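Local atomic coordinates of putative Zn-dependent exopeptidase (Bacteroides vulgatus ATCC 8482, PDB entry 3GUX), a protein that probably removes amino-terminal residues from peptides as a zinc-dependent aminopeptidase of peptidase family M28. Residues G181-A186 against H254-K259; T211-G216 against Y241-D246. One frame throughout, in Å; residues are numbered along the deposited sequence.

In the fold
Interaction 1 is a buried helix-to-helix contact. Interaction 2 lies nearer the surface, where two short parallel strands run side by side. Their centres are about 22 Å apart. Segments 181-186 and 254-259 have no hydrogen bond between them and meet mainly through side chains. Segments 211-216 and 241-246 are joined by backbone bonds, with aromatic rings packed around them. Both contacts reach strand 265-269 of the central sheet: His254 and Val257 touch it in interaction 1, Phe212 and Phe242 in interaction 2. A probable hydrogen bond from His254 NE2 to Glu215 OE1, 2.8 Å long, ties the helix of one contact to the loop of the other.

Interaction 1 of 2, residues G181-A186 against H254-K259; sequences GSQYWA and HIYVNK
Gln183 and Tyr256 lie side by side and point the same way. Gln183 CG sits over one face of the tyrosine, 3.5 Å from the centroid of the Tyr256 ring, in a CH-pi contact. CG lies anti to the carbonyl carbon (chi1 -86°), which sets it above the ring. Beyond it the amide group stacks on the same ring, the two planes 19° apart.

The helices themselves are nearly parallel, their axes 8.2 Å apart at closest. Each packs on an end strand of the mixed sheet in this phosphorylase/hydrolase-like fold: Tyr184 and Trp185 touch strand 66-75, His254 and Val257 touch strand 265-269.

Two further contacts join the helices. The methyl of Ala186 rests on the backbone of the other helix, its CB 3.4 Å from Tyr256 O. One apolar pair is formed by Val257 CG2 and the six-membered part of the indole, 3.6 Å from Trp185 CZ3.

The polar ends are held from outside the two segments. Ser182 OG passes 4.0 Å from Tyr256 CB, but its stronger hydrogen bond goes to Asp253 OD1, just before the second segment. Tyr256 OH bonds to Asp176 OD1.

Interaction 2 of 2, residues T211-G216 against Y241-D246; sequences TFYYEG and YFVKED
Phe212 O is approached by three groups. Val243 N gives it a weak, bent hydrogen bond of 3.0 Å, Trp230 NE1 of helix 223-236 gives another bond, and Phe242 CA lies 3.6 Å from Phe212 O in a CA-H...O contact. This is a beta-alpha-beta crossover: strands 212-214 and 242-244 run parallel, and the chain between them is mostly helix. The straighter backbone bond is from Phe212 N to Tyr241 O, 2.7 Å long with 170° at the hydrogen. At the corner, Glu245 O accepts a bond from Tyr214 N.

The phenylalanines turn inward against Ile268 of the central sheet. The edge of the Phe212 ring meets the face of Phe242, with CD2 over its centre and the planes at 50°.

Tyr213 and Val243 pair away from them. Tyr213 CG, anti to the carbonyl carbon (chi1 -83°), comes within 4.2 Å of Val243 CB. Val243 CB stands over the centre of the tyrosine ring, 3.8 Å from Tyr213 CE1. An alanine in place of Tyr213 would probably leave Val243 without its aromatic cover.

Tyr214 crosses Lys244, whose CA lies over one face of the phenol ring, while Tyr214 OH comes to 3.3 Å from Lys244 CB.

Interaction 1 of 2, residues G181-A186 against H254-K259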
loop_
_atom_site.group_PDB
_atom_site.type_symbol
_atom_site.label_atom_id
_atom_site.label_comp_id
_atom_site.label_asym_id
_atom_site.label_seq_id
_atom_site.Cartn_x
_atom_site.Cartn_y
_atom_site.Cartn_z
ATOM N N GLY A 181 0.178 -11.944 6.451
ATOM C CA GLY A 181 0.955 -11.846 5.223
ATOM C C GLY A 181 2.156 -10.935 5.364
ATOM O O GLY A 181 3.244 -11.258 4.869
ATOM N N SER A 182 1.962 -9.793 6.022
ATOM C CA SER A 182 3.085 -8.855 6.212
ATOM C C SER A 182 4.067 -9.407 7.254
ATOM O O SER A 182 5.274 -9.208 7.131
ATOM C CB SER A 182 2.603 -7.455 6.572
ATOM O OG SER A 182 1.926 -7.437 7.794
ATOM N N GLN A 183 3.556 -10.065 8.294
ATOM C CA GLN A 183 4.449 -10.737 9.257
ATOM C C GLN A 183 5.308 -11.710 8.496
ATOM O O GLN A 183 6.490 -11.781 8.724
ATOM C CB GLN A 183 3.698 -11.486 10.369
ATOM C CG GLN A 183 3.326 -10.611 11.542
ATOM C CD GLN A 183 2.410 -11.297 12.536
ATOM O OE1 GLN A 183 1.182 -11.303 12.371
ATOM N NE2 GLN A 183 2.984 -11.807 13.603
ATOM N N TYR A 184 4.689 -12.468 7.598
ATOM C CA TYR A 184 5.422 -13.409 6.768
ATOM C C TYR A 184 6.424 -12.665 5.905
ATOM O O TYR A 184 7.625 -12.968 5.909
ATOM C CB TYR A 184 4.464 -14.223 5.890
ATOM C CG TYR A 184 5.165 -15.278 5.086
ATOM C CD1 TYR A 184 5.387 -16.556 5.615
ATOM C CD2 TYR A 184 5.638 -15.007 3.812
ATOM C CE1 TYR A 184 6.032 -17.510 4.888
ATOM C CE2 TYR A 184 6.289 -15.964 3.088
ATOM C CZ TYR A 184 6.493 -17.198 3.629
ATOM O OH TYR A 184 7.132 -18.136 2.886
ATOM N N TRP A 185 5.931 -11.659 5.198
ATOM C CA TRP A 185 6.779 -10.906 4.287
ATOM C C TRP A 185 7.949 -10.216 4.983
ATOM O O TRP A 185 9.056 -10.348 4.533
ATOM C CB TRP A 185 5.985 -9.851 3.513
ATOM C CG TRP A 185 6.923 -9.051 2.561
ATOM C CD1 TRP A 185 7.338 -9.433 1.318
ATOM C CD2 TRP A 185 7.567 -7.793 2.826
ATOM N NE1 TRP A 185 8.197 -8.491 0.786
ATOM C CE2 TRP A 185 8.352 -7.472 1.687
ATOM C CE3 TRP A 185 7.554 -6.900 3.904
ATOM C CZ2 TRP A 185 9.119 -6.295 1.594
ATOM C CZ3 TRP A 185 8.325 -5.703 3.801
ATOM C CH2 TRP A 185 9.090 -5.428 2.658
ATOM N N ALA A 186 7.693 -9.476 6.062
ATOM C CA ALA A 186 8.757 -8.720 6.709
ATOM C C ALA A 186 9.791 -9.678 7.234
ATOM O O ALA A 186 10.956 -9.474 6.973
ATOM C CB ALA A 186 8.227 -7.776 7.811
ATOM N N HIS A 254 2.303 -1.951 8.564
ATOM C CA HIS A 254 3.491 -1.117 8.729
ATOM C C HIS A 254 4.265 -1.446 10.010
ATOM O O HIS A 254 5.472 -1.263 10.029
ATOM C CB HIS A 254 3.118 0.358 8.677
ATOM C CG HIS A 254 2.313 0.838 9.836
ATOM N ND1 HIS A 254 1.148 0.226 10.248
ATOM C CD2 HIS A 254 2.471 1.915 10.630
ATOM C CE1 HIS A 254 0.647 0.890 11.275
ATOM N NE2 HIS A 254 1.428 1.926 11.520
ATOM N N ILE A 255 3.574 -1.911 11.058
ATOM C CA ILE A 255 4.230 -2.329 12.293
ATOM C C ILE A 255 5.203 -3.449 12.005
ATOM O O ILE A 255 6.331 -3.414 12.469
ATOM C CB ILE A 255 3.226 -2.798 13.378
ATOM C CG1 ILE A 255 2.376 -1.614 13.861
ATOM C CG2 ILE A 255 3.961 -3.451 14.567
ATOM C CD1 ILE A 255 1.532 -1.933 15.098
ATOM N N TYR A 256 4.770 -4.440 11.230
ATOM C CA TYR A 256 5.642 -5.589 10.920
ATOM C C TYR A 256 6.751 -5.204 9.929
ATOM O O TYR A 256 7.935 -5.381 10.252
ATOM C CB TYR A 256 4.791 -6.785 10.523
ATOM C CG TYR A 256 3.906 -7.127 11.699
ATOM C CD1 TYR A 256 4.444 -7.684 12.851
ATOM C CD2 TYR A 256 2.570 -6.800 11.705
ATOM C CE1 TYR A 256 3.645 -7.965 13.953
ATOM C CE2 TYR A 256 1.773 -7.061 12.800
ATOM C CZ TYR A 256 2.297 -7.658 13.907
ATOM O OH TYR A 256 1.489 -7.927 15.001
ATOM N N VAL A 257 6.395 -4.614 8.780
ATOM C CA VAL A 257 7.405 -4.073 7.824
ATOM C C VAL A 257 8.577 -3.450 8.554
ATOM O O VAL A 257 9.754 -3.803 8.329
ATOM C CB VAL A 257 6.774 -3.014 6.854
ATOM C CG1 VAL A 257 7.813 -2.085 6.334
ATOM C CG2 VAL A 257 6.029 -3.704 5.710
ATOM N N ASN A 258 8.257 -2.538 9.464
ATOM C CA ASN A 258 9.282 -1.886 10.269
ATOM C C ASN A 258 10.102 -2.821 11.195
ATOM O O ASN A 258 11.274 -2.543 11.496
ATOM C CB ASN A 258 8.613 -0.783 11.102
ATOM C CG ASN A 258 9.576 -0.010 11.944
ATOM O OD1 ASN A 258 9.373 0.163 13.157
ATOM N ND2 ASN A 258 10.679 0.428 11.337
ATOM N N LYS A 259 9.519 -3.936 11.605
ATOM C CA LYS A 259 10.181 -4.818 12.563
ATOM C C LYS A 259 10.881 -6.006 11.947
ATOM O O LYS A 259 12.085 -6.149 12.091
ATOM C CB LYS A 259 9.172 -5.230 13.598
ATOM C CG LYS A 259 8.898 -4.101 14.557
ATOM C CD LYS A 259 7.797 -4.468 15.536
ATOM C CE LYS A 259 7.880 -3.558 16.759
ATOM N NZ LYS A 259 6.905 -3.960 17.795
#

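Interaction 2 of 2, residues T211-G216 against Y241-D246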
loop_
_atom_site.group_PDB
_atom_site.type_symbol
_atom_site.label_atom_id
_atom_site.label_comp_id
_atom_site.label_asym_id
_atom_site.label_seq_id
_atom_site.Cartn_x
_atom_site.Cartn_y
_atom_site.Cartn_z
ATOM N N THR A 211 -9.973 11.644 6.554
ATOM C CA THR A 211 -8.974 12.442 7.238
ATOM C C THR A 211 -7.887 11.500 7.740
ATOM O O THR A 211 -8.141 10.596 8.538
ATOM C CB THR A 211 -9.577 13.320 8.357
ATOM O OG1 THR A 211 -10.336 12.504 9.248
ATOM C CG2 THR A 211 -10.474 14.419 7.734
ATOM N N PHE A 212 -6.691 11.697 7.186
ATOM C CA PHE A 212 -5.513 10.920 7.512
ATOM C C PHE A 212 -4.712 11.712 8.535
ATOM O O PHE A 212 -4.154 12.759 8.244
ATOM C CB PHE A 212 -4.717 10.614 6.247
ATOM C CG PHE A 212 -5.589 10.129 5.125
ATOM C CD1 PHE A 212 -6.232 8.908 5.228
ATOM C CD2 PHE A 212 -5.800 10.920 3.993
ATOM C CE1 PHE A 212 -7.087 8.461 4.218
ATOM C CE2 PHE A 212 -6.651 10.499 2.984
ATOM C CZ PHE A 212 -7.287 9.267 3.088
ATOM N N TYR A 213 -4.747 11.227 9.765
ATOM C CA TYR A 213 -4.048 11.850 10.865
ATOM C C TYR A 213 -2.663 11.230 10.994
ATOM O O TYR A 213 -2.394 10.179 10.376
ATOM C CB TYR A 213 -4.857 11.662 12.164
ATOM C CG TYR A 213 -5.952 12.678 12.356
ATOM C CD1 TYR A 213 -7.060 12.685 11.537
ATOM C CD2 TYR A 213 -5.873 13.642 13.366
ATOM C CE1 TYR A 213 -8.053 13.613 11.698
ATOM C CE2 TYR A 213 -6.880 14.576 13.536
ATOM C CZ TYR A 213 -7.967 14.546 12.684
ATOM O OH TYR A 213 -8.987 15.452 12.796
ATOM N N TYR A 214 -1.784 11.870 11.783
ATOM C CA TYR A 214 -0.500 11.250 12.089
ATOM C C TYR A 214 -0.851 10.022 12.904
ATOM O O TYR A 214 -1.366 10.141 14.020
ATOM C CB TYR A 214 0.445 12.135 12.892
ATOM C CG TYR A 214 0.997 13.361 12.202
ATOM C CD1 TYR A 214 1.362 13.347 10.857
ATOM C CD2 TYR A 214 1.263 14.498 12.937
ATOM C CE1 TYR A 214 1.886 14.472 10.254
ATOM C CE2 TYR A 214 1.808 15.605 12.353
ATOM C CZ TYR A 214 2.115 15.595 11.016
ATOM O OH TYR A 214 2.663 16.716 10.455
ATOM N N GLU A 215 -0.640 8.845 12.312
ATOM C CA GLU A 215 -0.930 7.583 12.980
ATOM C C GLU A 215 0.145 7.328 14.023
ATOM O O GLU A 215 1.348 7.572 13.765
ATOM C CB GLU A 215 -1.041 6.460 11.946
ATOM C CG GLU A 215 -1.447 5.102 12.522
ATOM C CD GLU A 215 -0.270 4.344 13.122
ATOM O OE1 GLU A 215 0.843 4.408 12.558
ATOM O OE2 GLU A 215 -0.453 3.675 14.149
ATOM N N GLY A 216 -0.294 6.851 15.195
ATOM C CA GLY A 216 0.586 6.687 16.357
ATOM C C GLY A 216 1.903 5.956 16.166
ATOM O O GLY A 216 2.954 6.481 16.543
ATOM N N TYR A 241 -7.440 16.650 3.730
ATOM C CA TYR A 241 -7.333 15.215 3.886
ATOM C C TYR A 241 -6.213 14.795 4.815
ATOM O O TYR A 241 -6.396 13.862 5.560
ATOM C CB TYR A 241 -7.130 14.558 2.531
ATOM C CG TYR A 241 -8.293 14.745 1.601
ATOM C CD1 TYR A 241 -9.421 13.924 1.707
ATOM C CD2 TYR A 241 -8.276 15.732 0.632
ATOM C CE1 TYR A 241 -10.499 14.070 0.872
ATOM C CE2 TYR A 241 -9.366 15.903 -0.220
ATOM C CZ TYR A 241 -10.466 15.052 -0.103
ATOM O OH TYR A 241 -11.547 15.194 -0.950
ATOM N N PHE A 242 -5.081 15.515 4.796
ATOM C CA PHE A 242 -3.913 15.155 5.603
ATOM C C PHE A 242 -3.770 16.093 6.790
ATOM O O PHE A 242 -3.067 17.112 6.711
ATOM C CB PHE A 242 -2.660 15.156 4.730
ATOM C CG PHE A 242 -2.630 14.038 3.730
ATOM C CD1 PHE A 242 -3.333 14.127 2.545
ATOM C CD2 PHE A 242 -1.922 12.874 3.993
ATOM C CE1 PHE A 242 -3.320 13.078 1.646
ATOM C CE2 PHE A 242 -1.897 11.831 3.091
ATOM C CZ PHE A 242 -2.601 11.937 1.915
ATOM N N VAL A 243 -4.443 15.723 7.882
ATOM C CA VAL A 243 -4.472 16.499 9.119
ATOM C C VAL A 243 -3.184 16.279 9.910
ATOM O O VAL A 243 -2.906 15.142 10.347
ATOM C CB VAL A 243 -5.698 16.136 10.005
ATOM C CG1 VAL A 243 -5.702 16.964 11.284
ATOM C CG2 VAL A 243 -6.994 16.345 9.238
ATOM N N LYS A 244 -2.409 17.352 10.115
ATOM C CA LYS A 244 -1.142 17.246 10.826
ATOM C C LYS A 244 -1.401 17.255 12.312
ATOM O O LYS A 244 -1.046 18.209 13.006
ATOM C CB LYS A 244 -0.214 18.392 10.471
ATOM C CG LYS A 244 0.139 18.510 9.027
ATOM C CD LYS A 244 1.111 19.619 8.861
ATOM C CE LYS A 244 1.515 19.801 7.448
ATOM N NZ LYS A 244 2.294 21.069 7.328
ATOM N N GLU A 245 -2.029 16.205 12.809
ATOM C CA GLU A 245 -2.350 16.065 14.225
ATOM C C GLU A 245 -2.235 14.600 14.558
ATOM O O GLU A 245 -2.488 13.755 13.697
ATOM C CB GLU A 245 -3.768 16.562 14.539
ATOM C CG GLU A 245 -4.012 18.065 14.220
ATOM C CD GLU A 245 -5.433 18.549 14.506
ATOM O OE1 GLU A 245 -6.211 17.814 15.153
ATOM O OE2 GLU A 245 -5.768 19.675 14.066
ATOM N N ASP A 246 -1.855 14.292 15.796
ATOM C CA ASP A 246 -1.753 12.908 16.239
ATOM C C ASP A 246 -3.150 12.318 16.257
ATOM O O ASP A 246 -4.046 12.883 16.854
ATOM C CB ASP A 246 -1.129 12.806 17.638
ATOM C CG ASP A 246 0.334 13.275 17.684
ATOM O OD1 ASP A 246 1.023 13.225 16.643
ATOM O OD2 ASP A 246 0.805 13.687 18.769
#